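Local coordinates for protein ribonucleoside-diphosphate reductase (Pseudomonas aeruginosa, PDB 5IM3) that probably reduces ribonucleoside diphosphates to the deoxyribonucleotide precursors of DNA, and binds dATP as part of its allosteric regulation, at residues Val409-Ser414 / Thr456-Ile461; Ser500-Ser505 / His539-Ala544. All blocks are in the same frame, centred on the assembly; numbering follows the deposited sequence.

Interaction 1. Residues Val409-Ser414 / Thr456-Ile461; sequences VRALGS and TWHLDI. With DTP (2'-deoxyadenosine 5'-triphosphate), chain G.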
ATOM      1  N   VAL A 409      -6.457 -12.772 -39.388  1.00 38.02           N
ATOM      2  CA  VAL A 409      -6.308 -14.140 -38.900  1.00 41.04           C
ATOM      3  C   VAL A 409      -7.351 -14.408 -37.818  1.00 39.93           C
ATOM      4  O   VAL A 409      -7.479 -13.640 -36.859  1.00 40.06           O
ATOM      5  CB  VAL A 409      -4.879 -14.370 -38.379  1.00 39.94           C
ATOM      6  CG1 VAL A 409      -4.729 -15.757 -37.774  1.00 38.80           C
ATOM      7  CG2 VAL A 409      -3.876 -14.173 -39.509  1.00 39.20           C
ATOM      8  N   ARG A 410      -8.080 -15.515 -37.961  1.00 43.03           N
ATOM      9  CA  ARG A 410      -9.243 -15.784 -37.121  1.00 42.72           C
ATOM     10  C   ARG A 410      -8.843 -16.025 -35.668  1.00 42.62           C
ATOM     11  O   ARG A 410      -7.750 -16.509 -35.366  1.00 41.74           O
ATOM     12  CB  ARG A 410     -10.024 -16.981 -37.662  1.00 45.04           C
ATOM     13  CG  ARG A 410      -9.257 -18.290 -37.688  1.00 45.16           C
ATOM     14  CD  ARG A 410     -10.043 -19.361 -38.434  1.00 47.23           C
ATOM     15  NE  ARG A 410     -10.236 -19.005 -39.838  1.00 47.72           N
ATOM     16  CZ  ARG A 410     -10.745 -19.815 -40.760  1.00 53.04           C
ATOM     17  NH1 ARG A 410     -11.126 -21.045 -40.438  1.00 57.67           N
ATOM     18  NH2 ARG A 410     -10.868 -19.395 -42.010  1.00 55.18           N
ATOM     19  N   ALA A 411      -9.764 -15.695 -34.765  1.00 44.93           N
ATOM     20  CA  ALA A 411      -9.465 -15.577 -33.349  1.00 42.25           C
ATOM     21  C   ALA A 411      -9.782 -16.872 -32.600  1.00 43.28           C
ATOM     22  O   ALA A 411     -10.290 -17.843 -33.163  1.00 44.80           O
ATOM     23  CB  ALA A 411     -10.246 -14.409 -32.748  1.00 42.07           C
ATOM     24  N   LEU A 412      -9.473 -16.873 -31.304  1.00 45.62           N
ATOM     25  CA  LEU A 412      -9.797 -18.000 -30.441  1.00 46.57           C
ATOM     26  C   LEU A 412     -11.263 -18.377 -30.593  1.00 46.63           C
ATOM     27  O   LEU A 412     -12.142 -17.512 -30.598  1.00 44.35           O
ATOM     28  CB  LEU A 412      -9.491 -17.655 -28.980  1.00 45.94           C
ATOM     29  CG  LEU A 412      -9.869 -18.718 -27.940  1.00 53.46           C
ATOM     30  CD1 LEU A 412      -8.980 -19.949 -28.069  1.00 53.64           C
ATOM     31  CD2 LEU A 412      -9.804 -18.149 -26.530  1.00 53.05           C
ATOM     32  N   GLY A 413     -11.517 -19.680 -30.724  1.00 45.88           N
ATOM     33  CA  GLY A 413     -12.863 -20.201 -30.812  1.00 48.64           C
ATOM     34  C   GLY A 413     -13.416 -20.326 -32.213  1.00 49.15           C
ATOM     35  O   GLY A 413     -14.508 -20.880 -32.379  1.00 52.10           O
ATOM     36  N   SER A 414     -12.705 -19.834 -33.225  1.00 46.78           N
ATOM     37  CA  SER A 414     -13.177 -19.926 -34.597  1.00 48.40           C
ATOM     38  C   SER A 414     -13.084 -21.362 -35.104  1.00 52.63           C
ATOM     39  O   SER A 414     -12.189 -22.122 -34.721  1.00 53.48           O
ATOM     40  CB  SER A 414     -12.360 -19.015 -35.511  1.00 49.54           C
ATOM     41  OG  SER A 414     -12.230 -17.716 -34.965  1.00 50.41           O
ATOM     42  N   THR A 456      -9.431  -3.322 -33.207  1.00 41.41           N
ATOM     43  CA  THR A 456      -9.924  -3.285 -31.830  1.00 42.14           C
ATOM     44  C   THR A 456     -11.145  -4.170 -31.584  1.00 43.33           C
ATOM     45  O   THR A 456     -11.447  -4.465 -30.421  1.00 44.22           O
ATOM     46  CB  THR A 456     -10.252  -1.841 -31.435  1.00 41.73           C
ATOM     47  OG1 THR A 456      -9.191  -0.977 -31.861  1.00 40.49           O
ATOM     48  CG2 THR A 456     -10.398  -1.721 -29.927  1.00 45.73           C
ATOM     49  N   TRP A 457     -11.854  -4.595 -32.627  1.00 43.60           N
ATOM     50  CA  TRP A 457     -12.955  -5.539 -32.467  1.00 46.27           C
ATOM     51  C   TRP A 457     -12.503  -6.993 -32.549  1.00 47.09           C
ATOM     52  O   TRP A 457     -13.326  -7.895 -32.357  1.00 44.97           O
ATOM     53  CB  TRP A 457     -14.043  -5.283 -33.519  1.00 46.70           C
ATOM     54  CG  TRP A 457     -13.537  -5.213 -34.932  1.00 47.67           C
ATOM     55  CD1 TRP A 457     -13.330  -4.084 -35.672  1.00 46.46           C
ATOM     56  CD2 TRP A 457     -13.178  -6.315 -35.777  1.00 46.71           C
ATOM     57  NE1 TRP A 457     -12.868  -4.412 -36.920  1.00 46.51           N
ATOM     58  CE2 TRP A 457     -12.762  -5.776 -37.011  1.00 46.54           C
ATOM     59  CE3 TRP A 457     -13.166  -7.702 -35.610  1.00 47.36           C
ATOM     60  CZ2 TRP A 457     -12.341  -6.574 -38.071  1.00 46.97           C
ATOM     61  CZ3 TRP A 457     -12.745  -8.496 -36.667  1.00 47.33           C
ATOM     62  CH2 TRP A 457     -12.341  -7.929 -37.881  1.00 47.77           C
ATOM     63  N   HIS A 458     -11.226  -7.241 -32.828  1.00 46.17           N
ATOM     64  CA  HIS A 458     -10.727  -8.604 -32.948  1.00 46.01           C
ATOM     65  C   HIS A 458     -10.883  -9.344 -31.625  1.00 45.26           C
ATOM     66  O   HIS A 458     -10.561  -8.816 -30.558  1.00 43.98           O
ATOM     67  CB  HIS A 458      -9.260  -8.578 -33.375  1.00 45.57           C
ATOM     68  CG  HIS A 458      -8.751  -9.882 -33.905  1.00 44.98           C
ATOM     69  ND1 HIS A 458      -8.409 -10.937 -33.087  1.00 45.40           N
ATOM     70  CD2 HIS A 458      -8.500 -10.292 -35.170  1.00 45.40           C
ATOM     71  CE1 HIS A 458      -7.979 -11.944 -33.826  1.00 46.51           C
ATOM     72  NE2 HIS A 458      -8.023 -11.578 -35.094  1.00 46.47           N
ATOM     73  N   LEU A 459     -11.373 -10.581 -31.699  1.00 40.95           N
ATOM     74  CA  LEU A 459     -11.710 -11.317 -30.487  1.00 41.99           C
ATOM     75  C   LEU A 459     -10.495 -11.642 -29.624  1.00 39.80           C
ATOM     76  O   LEU A 459     -10.658 -11.914 -28.430  1.00 39.39           O
ATOM     77  CB  LEU A 459     -12.453 -12.605 -30.842  1.00 43.19           C
ATOM     78  CG  LEU A 459     -13.904 -12.630 -30.368  1.00 45.02           C
ATOM     79  CD1 LEU A 459     -14.580 -13.891 -30.858  1.00 48.70           C
ATOM     80  CD2 LEU A 459     -13.977 -12.539 -28.853  1.00 44.53           C
ATOM     81  N   ASP A 460      -9.290 -11.612 -30.185  1.00 39.37           N
ATOM     82  CA  ASP A 460      -8.080 -11.834 -29.405  1.00 40.92           C
ATOM     83  C   ASP A 460      -7.506 -10.541 -28.831  1.00 39.79           C
ATOM     84  O   ASP A 460      -6.408 -10.565 -28.265  1.00 39.11           O
ATOM     85  CB  ASP A 460      -7.019 -12.537 -30.259  1.00 43.75           C
ATOM     86  CG  ASP A 460      -7.425 -13.948 -30.660  1.00 46.17           C
ATOM     87  OD1 ASP A 460      -8.211 -14.586 -29.929  1.00 45.71           O
ATOM     88  OD2 ASP A 460      -6.943 -14.419 -31.710  1.00 45.64           O
ATOM     89  N   ILE A 461      -8.232  -9.424 -28.931  1.00 42.52           N
ATOM     90  CA  ILE A 461      -7.648  -8.127 -28.594  1.00 44.70           C
ATOM     91  C   ILE A 461      -7.202  -8.086 -27.137  1.00 47.20           C
ATOM     92  O   ILE A 461      -6.158  -7.508 -26.816  1.00 43.67           O
ATOM     93  CB  ILE A 461      -8.634  -6.985 -28.912  1.00 45.75           C
ATOM     94  CG1 ILE A 461      -7.955  -5.623 -28.724  1.00 45.83           C
ATOM     95  CG2 ILE A 461      -9.877  -7.066 -28.030  1.00 45.98           C
ATOM     96  CD1 ILE A 461      -6.787  -5.382 -29.668  1.00 45.66           C
TER
HETATM   97  PG  DTP G1005     -11.230 -22.472 -44.446  1.00 74.43           P
HETATM   98  O1G DTP G1005     -11.597 -23.043 -43.119  1.00 74.84           O
HETATM   99  O2G DTP G1005     -12.425 -22.324 -45.390  1.00 79.11           O
HETATM  100  O3G DTP G1005     -10.560 -21.104 -44.323  1.00 76.43           O
HETATM  101  PB  DTP G1005      -8.645 -23.120 -45.542  1.00 67.18           P
HETATM  102  O1B DTP G1005      -8.462 -21.693 -45.866  1.00 64.55           O
HETATM  103  O2B DTP G1005      -8.199 -24.004 -46.706  1.00 65.17           O
HETATM  104  O3B DTP G1005     -10.179 -23.393 -45.210  1.00 73.53           O
HETATM  105  PA  DTP G1005      -6.545 -22.760 -43.693  1.00 52.63           P
HETATM  106  O1A DTP G1005      -6.418 -21.618 -44.582  1.00 63.93           O
HETATM  107  O2A DTP G1005      -5.308 -23.614 -43.843  1.00 56.14           O
HETATM  108  O3A DTP G1005      -7.813 -23.534 -44.248  1.00 64.43           O
HETATM  109  O5' DTP G1005      -6.694 -22.260 -42.204  1.00 51.75           O
HETATM  110  C5' DTP G1005      -7.577 -21.179 -41.842  1.00 49.57           C
HETATM  111  C4' DTP G1005      -7.222 -20.673 -40.466  1.00 45.92           C
HETATM  112  O4' DTP G1005      -7.135 -21.788 -39.553  1.00 43.80           O
HETATM  113  C3' DTP G1005      -5.896 -19.917 -40.362  1.00 44.76           C
HETATM  114  O3' DTP G1005      -6.034 -18.788 -39.498  1.00 44.19           O
HETATM  115  C2' DTP G1005      -4.948 -20.946 -39.760  1.00 44.47           C
HETATM  116  C1' DTP G1005      -5.869 -21.806 -38.913  1.00 42.94           C
HETATM  117  N9  DTP G1005      -5.444 -23.194 -38.801  1.00 42.39           N
HETATM  118  C8  DTP G1005      -5.648 -24.179 -39.732  1.00 42.62           C
HETATM  119  N7  DTP G1005      -5.113 -25.333 -39.415  1.00 43.86           N
HETATM  120  C5  DTP G1005      -4.524 -25.095 -38.182  1.00 41.60           C
HETATM  121  C6  DTP G1005      -3.804 -25.922 -37.300  1.00 43.60           C
HETATM  122  N6  DTP G1005      -3.543 -27.209 -37.536  1.00 44.48           N
HETATM  123  N1  DTP G1005      -3.366 -25.374 -36.146  1.00 43.84           N
HETATM  124  C2  DTP G1005      -3.635 -24.089 -35.899  1.00 43.77           C
HETATM  125  N3  DTP G1005      -4.299 -23.211 -36.655  1.00 44.46           N
HETATM  126  C4  DTP G1005      -4.721 -23.782 -37.792  1.00 42.59           C
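Behind a dATP site at the subunit interface, probably the specificity site of class I reductases, His458 and Asp460 hold the 409-414 loop by its backbone while Arg410 faces the nucleotide. His458 NE2 gives its N-H to Val409 O at 2.8 Å (159°); the oxygen lies close to the imidazole plane, and the ring looks down the carbonyl axis. CG stands anti to the backbone N (chi1 -163°), and from there the ring extends to the loop. Its other nitrogen, ND1, accepts the backbone N-H of Asp460 at 3.1 Å, so both ring nitrogens are engaged, one as donor and one as acceptor, consistent with a neutral ring protonated at NE2. Asp460 adds a second grip: OD1 takes the N-H of Leu412 on its syn side, at 3.0 Å and nearly straight (172°). Its OD2 lies 3.2 Å from Ala411 CA and accepts a further bond from Val426 N. Between the two polar grips, Ala411 CB sits against Leu459 CB at 3.4 Å, a tight fit, and obliquely against CE1 of the imidazole. A type II turn, Ala411 to Ser414, shapes the loop, and Ser414 OG donates to Ala411 O at 2.7 Å from the same face of the carbonyl as Ser414 N. On the nucleotide side, Arg410 NH2 bonds DTP O3G at 2.9 Å and NH1 reaches O1G weakly, with C5' over the guanidinium centre; NE forms a salt bridge to Asp380. Lys397 and Val440 of the second subunit bond the same dATP. The two loops follow the neighbouring parallel strands 401-405 and 450-455 of the barrel; 456-461 leads into helix 461-465, with Leu459 and Ile461 packed on strand 500-504.

Interaction 2. Residues Ser500-Ser505 / His539-Ala544; sequences SWTLFS and HKVVQA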
ATOM      1  N   SER A 500     -21.313   0.602 -25.985  1.00 63.58           N
ATOM      2  CA  SER A 500     -20.814  -0.760 -25.930  1.00 63.56           C
ATOM      3  C   SER A 500     -19.923  -1.046 -27.139  1.00 59.19           C
ATOM      4  O   SER A 500     -19.764  -0.218 -28.040  1.00 58.64           O
ATOM      5  CB  SER A 500     -21.978  -1.746 -25.864  1.00 65.30           C
ATOM      6  OG  SER A 500     -22.778  -1.645 -27.030  1.00 67.27           O
ATOM      7  N   TRP A 501     -19.341  -2.242 -27.164  1.00 54.49           N
ATOM      8  CA  TRP A 501     -18.390  -2.619 -28.201  1.00 51.39           C
ATOM      9  C   TRP A 501     -18.350  -4.137 -28.275  1.00 50.37           C
ATOM     10  O   TRP A 501     -18.164  -4.799 -27.249  1.00 50.13           O
ATOM     11  CB  TRP A 501     -17.001  -2.043 -27.890  1.00 49.03           C
ATOM     12  CG  TRP A 501     -15.951  -2.323 -28.924  1.00 48.12           C
ATOM     13  CD1 TRP A 501     -14.865  -3.137 -28.788  1.00 46.20           C
ATOM     14  CD2 TRP A 501     -15.882  -1.780 -30.249  1.00 47.35           C
ATOM     15  NE1 TRP A 501     -14.125  -3.136 -29.945  1.00 46.92           N
ATOM     16  CE2 TRP A 501     -14.727  -2.311 -30.858  1.00 46.67           C
ATOM     17  CE3 TRP A 501     -16.682  -0.898 -30.980  1.00 48.90           C
ATOM     18  CZ2 TRP A 501     -14.355  -1.989 -32.162  1.00 48.08           C
ATOM     19  CZ3 TRP A 501     -16.310  -0.579 -32.279  1.00 49.57           C
ATOM     20  CH2 TRP A 501     -15.157  -1.124 -32.854  1.00 47.90           C
ATOM     21  N   THR A 502     -18.530  -4.680 -29.474  1.00 48.25           N
ATOM     22  CA  THR A 502     -18.628  -6.120 -29.676  1.00 48.59           C
ATOM     23  C   THR A 502     -17.374  -6.642 -30.365  1.00 47.23           C
ATOM     24  O   THR A 502     -16.923  -6.071 -31.363  1.00 48.07           O
ATOM     25  CB  THR A 502     -19.866  -6.475 -30.505  1.00 48.97           C
ATOM     26  OG1 THR A 502     -21.040  -5.974 -29.851  1.00 49.78           O
ATOM     27  CG2 THR A 502     -19.990  -7.985 -30.668  1.00 50.24           C
ATOM     28  N   LEU A 503     -16.822  -7.726 -29.832  1.00 46.32           N
ATOM     29  CA  LEU A 503     -15.665  -8.384 -30.416  1.00 45.86           C
ATOM     30  C   LEU A 503     -16.119  -9.534 -31.308  1.00 48.21           C
ATOM     31  O   LEU A 503     -17.027 -10.292 -30.951  1.00 49.51           O
ATOM     32  CB  LEU A 503     -14.724  -8.905 -29.326  1.00 46.75           C
ATOM     33  CG  LEU A 503     -14.372  -7.912 -28.213  1.00 47.72           C
ATOM     34  CD1 LEU A 503     -13.356  -8.513 -27.251  1.00 46.69           C
ATOM     35  CD2 LEU A 503     -13.850  -6.610 -28.794  1.00 46.40           C
ATOM     36  N   PHE A 504     -15.487  -9.651 -32.475  1.00 43.92           N
ATOM     37  CA  PHE A 504     -15.806 -10.678 -33.454  1.00 43.56           C
ATOM     38  C   PHE A 504     -14.531 -11.385 -33.885  1.00 42.54           C
ATOM     39  O   PHE A 504     -13.428 -10.838 -33.790  1.00 43.11           O
ATOM     40  CB  PHE A 504     -16.475 -10.101 -34.712  1.00 44.18           C
ATOM     41  CG  PHE A 504     -17.759  -9.371 -34.456  1.00 45.23           C
ATOM     42  CD1 PHE A 504     -18.942 -10.066 -34.267  1.00 47.01           C
ATOM     43  CD2 PHE A 504     -17.791  -7.988 -34.442  1.00 46.97           C
ATOM     44  CE1 PHE A 504     -20.127  -9.392 -34.049  1.00 47.76           C
ATOM     45  CE2 PHE A 504     -18.972  -7.308 -34.220  1.00 46.72           C
ATOM     46  CZ  PHE A 504     -20.142  -8.010 -34.028  1.00 48.95           C
ATOM     47  N   SER A 505     -14.689 -12.585 -34.366  1.00 41.24           N
ATOM     48  CA  SER A 505     -13.572 -13.173 -35.094  1.00 43.66           C
ATOM     49  C   SER A 505     -13.640 -12.763 -36.563  1.00 41.13           C
ATOM     50  O   SER A 505     -14.720 -12.775 -37.157  1.00 42.01           O
ATOM     51  CB  SER A 505     -13.587 -14.692 -34.996  1.00 44.78           C
ATOM     52  OG  SER A 505     -12.550 -15.247 -35.789  1.00 43.90           O
ATOM     53  N   HIS A 539     -19.006 -14.122 -30.248  1.00 52.76           N
ATOM     54  CA  HIS A 539     -18.819 -12.694 -30.036  1.00 54.14           C
ATOM     55  C   HIS A 539     -18.708 -12.421 -28.542  1.00 54.47           C
ATOM     56  O   HIS A 539     -19.033 -13.266 -27.705  1.00 53.99           O
ATOM     57  CB  HIS A 539     -19.963 -11.880 -30.650  1.00 55.17           C
ATOM     58  CG  HIS A 539     -21.254 -11.996 -29.903  1.00 56.47           C
ATOM     59  ND1 HIS A 539     -22.071 -13.102 -29.995  1.00 56.83           N
ATOM     60  CD2 HIS A 539     -21.872 -11.142 -29.054  1.00 57.75           C
ATOM     61  CE1 HIS A 539     -23.135 -12.924 -29.234  1.00 57.25           C
ATOM     62  NE2 HIS A 539     -23.039 -11.743 -28.652  1.00 57.57           N
ATOM     63  N   LYS A 540     -18.237 -11.217 -28.224  1.00 59.70           N
ATOM     64  CA  LYS A 540     -18.103 -10.750 -26.851  1.00 60.05           C
ATOM     65  C   LYS A 540     -18.488  -9.282 -26.797  1.00 58.94           C
ATOM     66  O   LYS A 540     -17.968  -8.476 -27.575  1.00 58.02           O
ATOM     67  CB  LYS A 540     -16.673 -10.916 -26.333  1.00 61.51           C
ATOM     68  CG  LYS A 540     -16.447 -12.134 -25.458  1.00 63.09           C
ATOM     69  CD  LYS A 540     -15.157 -12.009 -24.649  1.00 61.68           C
ATOM     70  CE  LYS A 540     -15.247 -10.894 -23.613  1.00 63.23           C
ATOM     71  NZ  LYS A 540     -14.089 -10.890 -22.682  1.00 64.48           N
ATOM     72  N   VAL A 541     -19.385  -8.936 -25.879  1.00 53.53           N
ATOM     73  CA  VAL A 541     -19.796  -7.554 -25.674  1.00 51.83           C
ATOM     74  C   VAL A 541     -19.091  -7.021 -24.437  1.00 51.77           C
ATOM     75  O   VAL A 541     -19.172  -7.618 -23.355  1.00 52.43           O
ATOM     76  CB  VAL A 541     -21.321  -7.433 -25.532  1.00 52.27           C
ATOM     77  CG1 VAL A 541     -21.717  -5.973 -25.372  1.00 51.74           C
ATOM     78  CG2 VAL A 541     -22.019  -8.054 -26.736  1.00 51.28           C
ATOM     79  N   VAL A 542     -18.398  -5.897 -24.600  1.00 52.20           N
ATOM     80  CA  VAL A 542     -17.723  -5.209 -23.511  1.00 51.41           C
ATOM     81  C   VAL A 542     -18.148  -3.747 -23.541  1.00 52.87           C
ATOM     82  O   VAL A 542     -18.771  -3.273 -24.493  1.00 51.41           O
ATOM     83  CB  VAL A 542     -16.188  -5.333 -23.609  1.00 50.97           C
ATOM     84  CG1 VAL A 542     -15.772  -6.793 -23.591  1.00 50.88           C
ATOM     85  CG2 VAL A 542     -15.673  -4.653 -24.878  1.00 51.17           C
ATOM     86  N   GLN A 543     -17.811  -3.031 -22.472  1.00 58.96           N
ATOM     87  CA  GLN A 543     -17.967  -1.586 -22.461  1.00 60.13           C
ATOM     88  C   GLN A 543     -16.750  -0.946 -23.114  1.00 58.04           C
ATOM     89  O   GLN A 543     -15.609  -1.273 -22.774  1.00 57.84           O
ATOM     90  CB  GLN A 543     -18.145  -1.072 -21.034  1.00 63.55           C
ATOM     91  CG  GLN A 543     -19.446  -1.506 -20.383  1.00 66.00           C
ATOM     92  CD  GLN A 543     -20.657  -1.144 -21.222  1.00 67.41           C
ATOM     93  OE1 GLN A 543     -20.994   0.032 -21.375  1.00 69.19           O
ATOM     94  NE2 GLN A 543     -21.308  -2.155 -21.783  1.00 66.38           N
ATOM     95  N   ALA A 544     -16.995  -0.042 -24.064  1.00 50.31           N
ATOM     96  CA  ALA A 544     -15.893   0.602 -24.769  1.00 51.49           C
ATOM     97  C   ALA A 544     -14.941   1.290 -23.798  1.00 52.96           C
ATOM     98  O   ALA A 544     -13.716   1.203 -23.952  1.00 49.62           O
ATOM     99  CB  ALA A 544     -16.437   1.603 -25.788  1.00 52.30           C
TER
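Trp501 and Val542 form a hydrogen-bonded antiparallel pair in the two-stranded sheet of 500-504 and 539-543. Val542 N reaches Trp501 O at 2.9 Å and almost straight (178°), whereas Trp501 N meets Val542 O at the same 2.9 Å but bent (133°). The next such pair is Leu503 with Lys540: Leu503 N to Lys540 O spans 2.6 Å, and Lys540 N to Leu503 O is longer at 3.1 Å. Lys540 O also receives the CA-H of Thr502 at 3.2 Å, in the non-hydrogen-bonded pair of Thr502 with Val541. Side chains sort onto two faces. On one, Leu503 and Lys540 run side by side, their CB atoms 4.1 Å apart, while Trp501 sends its ring away from 539-544, with CG anti to the backbone N (chi1 -178°). On the other, Thr502 CG2 touches His539 CB at 3.9 Å and also lies over one face of the Phe504 ring, two residues along the same strand, 3.3 Å above its plane and offset toward the rim. Helix 517-532, in the connection between the strands, covers this second face: Tyr527 meets Phe504, Glu528 meets Thr502, and Ala531 meets His539. Trp501 stacks on Tyr524 and bonds Thr456 O through NE1; Lys540 NZ pairs with Glu462, and His539 ND1 with Lys537 O. The strands are therefore joined by main-chain polar bonds alone, and the side chains across the sheet add apolar contact, while the polar ends of Trp501, His539 and Lys540 find partners outside the pair.

How the interactions relate
Interactions 1 and 2 lie 11 Å apart between centres and touch directly, strand 500-504 backing the 456-461 loop and Ser505, just past it, reaching the 409-414 loop. Ser505 OG is 2.6 Å from Ser414 OG, a probable hydrogen bond, and also bonds Ala411 N. Trp457 O and Phe504 N lie 2.8 Å apart, probably hydrogen-bonded, and Leu459 CB packs against Phe504 O at 3.6 Å. Within these contacts dATP is bonded by Arg410, on the 409-414 side of interaction 1; the Phe504 side chain of interaction 2 is about 10 Å from that of Arg410. From the nucleotide the path runs through the 409-414 loop, which meets both the 456-461 loop and Ser505, to strand 500-504 and then 539-543.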